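Local coordinates for protein transcription factor GAMBIF1 (Anopheles gambiae, PDB 1BVO) that binds DNA through its Rel homology specificity domain and probably acts as a sequence-specific transcription activator in insect immunity and development, at residues C[140-152]-C[161-173]. Sequence-based numbering, arbitrary orientation.
Sequences LNAVRLCFQVFLE and EPLTPVVSDIIYD
Ile170 lays its CG1 over the centre of one face of the Arg144 guanidinium, 3.4 Å above the plane, while Ser168 O, at the edge and in the plane, accepts a bond from Arg144 NH1 (3.2 Å). The extended arginine chain suits this place: it crosses Val167 at about a right angle, CD against CG1, and its NH2 goes on to the carbonyl of Lys61. Ile170 CG2 lies above one face of the Tyr172 ring, offset toward its rim; Tyr172 CD1 meets Ala142 CB at 3.7 Å, and Asn141 O is at the ring's edge. At the other end, flat Phe150 offers CD1 and CE1 to the proline CH2 at Pro162 CB, with water 2 toward the rim of one ring face. These pairs belong to an antiparallel hairpin at one margin of the immunoglobulin-like sheet of the Rel DNA-binding domain, where strand 142-152 also pairs with strand 52-59. The register slips twice. At the first slip Ser168 OG, held between its backbone N and carbonyl carbon (chi1 70°), accepts a bond from Leu145 N (2.8 Å) and donates to Asp169 O, a small hydroxyl doing a backbone carbonyl's work. At the second, Pro165 has no N-H to donate, in keeping with water 1 accepting from Val149 N. Val149 and Leu163 point the same way, CG1 to CD1 3.7 Å, both apolar ends meeting Val3 between the sheets, Val149 also Ile43 and Leu163 Val45.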
# COMPACT_ATOMS: atom_id res chain seq x y z
N LEU C 140 5.81 -2.05 -15.05
CA LEU C 140 5.24 -3.12 -14.24
C LEU C 140 3.93 -3.70 -14.77
O LEU C 140 3.21 -4.38 -14.03
CB LEU C 140 5.05 -2.65 -12.80
CG LEU C 140 6.35 -2.22 -12.13
CD1 LEU C 140 6.09 -1.87 -10.69
CD2 LEU C 140 7.39 -3.33 -12.24
N ASN C 141 3.65 -3.51 -16.05
CA ASN C 141 2.44 -4.05 -16.65
C ASN C 141 2.69 -4.95 -17.83
O ASN C 141 1.75 -5.37 -18.51
CB ASN C 141 1.52 -2.93 -17.07
CG ASN C 141 0.48 -2.65 -16.03
OD1 ASN C 141 0.81 -2.15 -14.94
ND2 ASN C 141 -0.78 -3.01 -16.33
N ALA C 142 3.95 -5.24 -18.07
CA ALA C 142 4.30 -6.10 -19.17
C ALA C 142 5.59 -6.81 -18.83
O ALA C 142 6.44 -6.30 -18.10
CB ALA C 142 4.46 -5.29 -20.44
N VAL C 143 5.70 -8.02 -19.36
CA VAL C 143 6.85 -8.86 -19.13
C VAL C 143 6.94 -9.80 -20.30
O VAL C 143 6.09 -9.80 -21.18
CB VAL C 143 6.65 -9.81 -17.92
CG1 VAL C 143 6.66 -9.05 -16.61
CG2 VAL C 143 5.33 -10.56 -18.09
N ARG C 144 7.98 -10.59 -20.30
CA ARG C 144 8.14 -11.63 -21.29
C ARG C 144 8.76 -12.76 -20.47
O ARG C 144 9.41 -12.52 -19.44
CB ARG C 144 9.10 -11.25 -22.40
CG ARG C 144 8.77 -10.04 -23.23
CD ARG C 144 9.89 -9.92 -24.25
NE ARG C 144 9.89 -8.69 -25.04
CZ ARG C 144 9.49 -8.62 -26.30
NH1 ARG C 144 9.05 -9.70 -26.92
NH2 ARG C 144 9.57 -7.46 -26.94
N LEU C 145 8.46 -13.98 -20.85
CA LEU C 145 8.99 -15.14 -20.17
C LEU C 145 10.32 -15.42 -20.85
O LEU C 145 10.43 -15.36 -22.08
CB LEU C 145 8.06 -16.34 -20.36
CG LEU C 145 6.66 -16.14 -19.78
CD1 LEU C 145 5.76 -17.30 -20.17
CD2 LEU C 145 6.76 -16.00 -18.28
N CYS C 146 11.33 -15.70 -20.05
CA CYS C 146 12.63 -16.00 -20.62
C CYS C 146 12.93 -17.48 -20.39
O CYS C 146 12.80 -17.98 -19.26
CB CYS C 146 13.73 -15.17 -19.98
SG CYS C 146 15.28 -15.26 -20.92
N PHE C 147 13.27 -18.19 -21.46
CA PHE C 147 13.56 -19.60 -21.34
C PHE C 147 15.04 -19.86 -21.56
O PHE C 147 15.53 -19.83 -22.68
CB PHE C 147 12.75 -20.41 -22.35
CG PHE C 147 11.25 -20.23 -22.22
CD1 PHE C 147 10.51 -21.02 -21.36
CD2 PHE C 147 10.59 -19.26 -22.97
CE1 PHE C 147 9.13 -20.85 -21.24
CE2 PHE C 147 9.22 -19.07 -22.85
CZ PHE C 147 8.49 -19.87 -21.98
N GLN C 148 15.77 -20.07 -20.47
CA GLN C 148 17.19 -20.39 -20.62
C GLN C 148 17.30 -21.89 -20.52
O GLN C 148 17.00 -22.47 -19.46
CB GLN C 148 18.02 -19.80 -19.51
CG GLN C 148 18.27 -18.35 -19.60
CD GLN C 148 18.86 -17.90 -18.33
OE1 GLN C 148 18.18 -17.86 -17.29
NE2 GLN C 148 20.18 -17.69 -18.35
N VAL C 149 17.73 -22.53 -21.60
CA VAL C 149 17.86 -23.97 -21.60
C VAL C 149 19.32 -24.37 -21.38
O VAL C 149 20.23 -23.71 -21.89
CB VAL C 149 17.28 -24.60 -22.89
CG1 VAL C 149 17.88 -25.97 -23.15
CG2 VAL C 149 15.77 -24.72 -22.77
N PHE C 150 19.52 -25.42 -20.59
CA PHE C 150 20.86 -25.93 -20.31
C PHE C 150 20.91 -27.43 -20.58
O PHE C 150 20.11 -28.22 -20.04
CB PHE C 150 21.25 -25.71 -18.84
CG PHE C 150 21.31 -24.27 -18.42
CD1 PHE C 150 22.42 -23.47 -18.70
CD2 PHE C 150 20.27 -23.72 -17.67
CE1 PHE C 150 22.49 -22.15 -18.24
CE2 PHE C 150 20.33 -22.40 -17.21
CZ PHE C 150 21.45 -21.61 -17.50
N LEU C 151 21.84 -27.82 -21.44
CA LEU C 151 22.06 -29.22 -21.78
C LEU C 151 22.94 -29.87 -20.74
O LEU C 151 23.74 -29.18 -20.10
CB LEU C 151 22.75 -29.30 -23.12
CG LEU C 151 21.93 -28.52 -24.14
CD1 LEU C 151 22.40 -28.91 -25.51
CD2 LEU C 151 20.46 -28.85 -23.97
N GLU C 152 22.77 -31.17 -20.54
CA GLU C 152 23.62 -31.89 -19.58
C GLU C 152 25.01 -31.74 -20.19
O GLU C 152 25.14 -31.69 -21.42
CB GLU C 152 23.22 -33.38 -19.48
CG GLU C 152 23.84 -34.12 -18.28
CD GLU C 152 23.61 -35.63 -18.27
OE1 GLU C 152 23.33 -36.23 -19.32
OE2 GLU C 152 23.75 -36.26 -17.19
N GLU C 161 25.96 -26.93 -20.48
CA GLU C 161 25.91 -26.27 -21.76
C GLU C 161 24.67 -25.44 -21.92
O GLU C 161 23.55 -25.96 -21.93
CB GLU C 161 26.03 -27.27 -22.91
CG GLU C 161 27.30 -28.11 -22.84
CD GLU C 161 28.56 -27.26 -22.67
OE1 GLU C 161 28.54 -26.04 -22.96
OE2 GLU C 161 29.58 -27.84 -22.24
N PRO C 162 24.84 -24.12 -21.94
CA PRO C 162 23.65 -23.29 -22.09
C PRO C 162 23.37 -23.00 -23.55
O PRO C 162 24.29 -22.80 -24.35
CB PRO C 162 24.02 -22.04 -21.31
CG PRO C 162 25.48 -21.90 -21.56
CD PRO C 162 26.03 -23.32 -21.62
N LEU C 163 22.11 -23.10 -23.93
CA LEU C 163 21.71 -22.77 -25.29
C LEU C 163 21.38 -21.29 -25.10
O LEU C 163 21.24 -20.82 -23.96
CB LEU C 163 20.45 -23.53 -25.72
CG LEU C 163 20.57 -25.05 -25.83
CD1 LEU C 163 19.36 -25.61 -26.56
CD2 LEU C 163 21.85 -25.43 -26.56
N THR C 164 21.25 -20.56 -26.19
CA THR C 164 20.97 -19.13 -26.11
C THR C 164 19.56 -18.83 -25.64
O THR C 164 18.59 -19.39 -26.17
CB THR C 164 21.28 -18.41 -27.45
OG1 THR C 164 20.14 -17.66 -27.89
CG2 THR C 164 21.69 -19.40 -28.54
N PRO C 165 19.42 -17.92 -24.65
CA PRO C 165 18.13 -17.51 -24.11
C PRO C 165 17.21 -17.13 -25.24
O PRO C 165 17.63 -16.58 -26.26
CB PRO C 165 18.49 -16.31 -23.25
CG PRO C 165 19.85 -16.67 -22.75
CD PRO C 165 20.51 -17.16 -24.02
N VAL C 166 15.96 -17.48 -25.08
CA VAL C 166 14.94 -17.20 -26.07
C VAL C 166 13.86 -16.47 -25.30
O VAL C 166 13.54 -16.82 -24.15
CB VAL C 166 14.47 -18.50 -26.75
CG1 VAL C 166 13.06 -18.38 -27.25
CG2 VAL C 166 15.41 -18.80 -27.91
N VAL C 167 13.35 -15.41 -25.91
CA VAL C 167 12.36 -14.59 -25.28
C VAL C 167 11.01 -14.75 -25.98
O VAL C 167 10.96 -15.01 -27.18
CB VAL C 167 12.90 -13.14 -25.21
CG1 VAL C 167 11.86 -12.13 -25.61
CG2 VAL C 167 13.45 -12.87 -23.82
N SER C 168 9.96 -14.74 -25.17
CA SER C 168 8.58 -14.90 -25.62
C SER C 168 7.98 -13.55 -25.97
O SER C 168 8.48 -12.50 -25.54
CB SER C 168 7.74 -15.46 -24.47
OG SER C 168 7.58 -14.48 -23.45
N ASP C 169 6.85 -13.59 -26.66
CA ASP C 169 6.17 -12.35 -27.01
C ASP C 169 5.74 -11.72 -25.70
O ASP C 169 5.73 -12.38 -24.66
CB ASP C 169 4.97 -12.62 -27.90
CG ASP C 169 5.37 -13.23 -29.24
OD1 ASP C 169 6.59 -13.36 -29.49
OD2 ASP C 169 4.47 -13.56 -30.03
N ILE C 170 5.41 -10.44 -25.74
CA ILE C 170 5.03 -9.77 -24.52
C ILE C 170 3.72 -10.24 -23.90
O ILE C 170 2.76 -10.60 -24.60
CB ILE C 170 5.02 -8.26 -24.71
CG1 ILE C 170 6.42 -7.83 -25.16
CG2 ILE C 170 4.66 -7.57 -23.39
CD1 ILE C 170 6.46 -6.47 -25.80
N ILE C 171 3.73 -10.28 -22.57
CA ILE C 171 2.58 -10.64 -21.75
C ILE C 171 2.24 -9.35 -21.00
O ILE C 171 3.09 -8.80 -20.28
CB ILE C 171 2.94 -11.71 -20.71
CG1 ILE C 171 3.24 -13.03 -21.40
CG2 ILE C 171 1.81 -11.87 -19.70
CD1 ILE C 171 3.89 -14.02 -20.48
N TYR C 172 0.99 -8.91 -21.18
CA TYR C 172 0.44 -7.68 -20.61
C TYR C 172 -0.55 -7.91 -19.47
O TYR C 172 -1.56 -8.58 -19.66
CB TYR C 172 -0.30 -6.90 -21.70
CG TYR C 172 0.53 -6.46 -22.89
CD1 TYR C 172 1.61 -5.59 -22.72
CD2 TYR C 172 0.26 -6.93 -24.18
CE1 TYR C 172 2.40 -5.21 -23.79
CE2 TYR C 172 1.06 -6.54 -25.27
CZ TYR C 172 2.13 -5.69 -25.06
OH TYR C 172 2.97 -5.34 -26.09
N ASP C 173 -0.33 -7.27 -18.32
CA ASP C 173 -1.26 -7.43 -17.19
C ASP C 173 -2.67 -7.02 -17.57
O ASP C 173 -2.95 -5.86 -17.92
CB ASP C 173 -0.82 -6.63 -15.95
CG ASP C 173 -1.67 -6.93 -14.72
OD1 ASP C 173 -2.67 -7.67 -14.82
OD2 ASP C 173 -1.31 -6.45 -13.63
O HOH W 1 17.75 -20.97 -24.04
O HOH W 2 20.52 -20.62 -21.43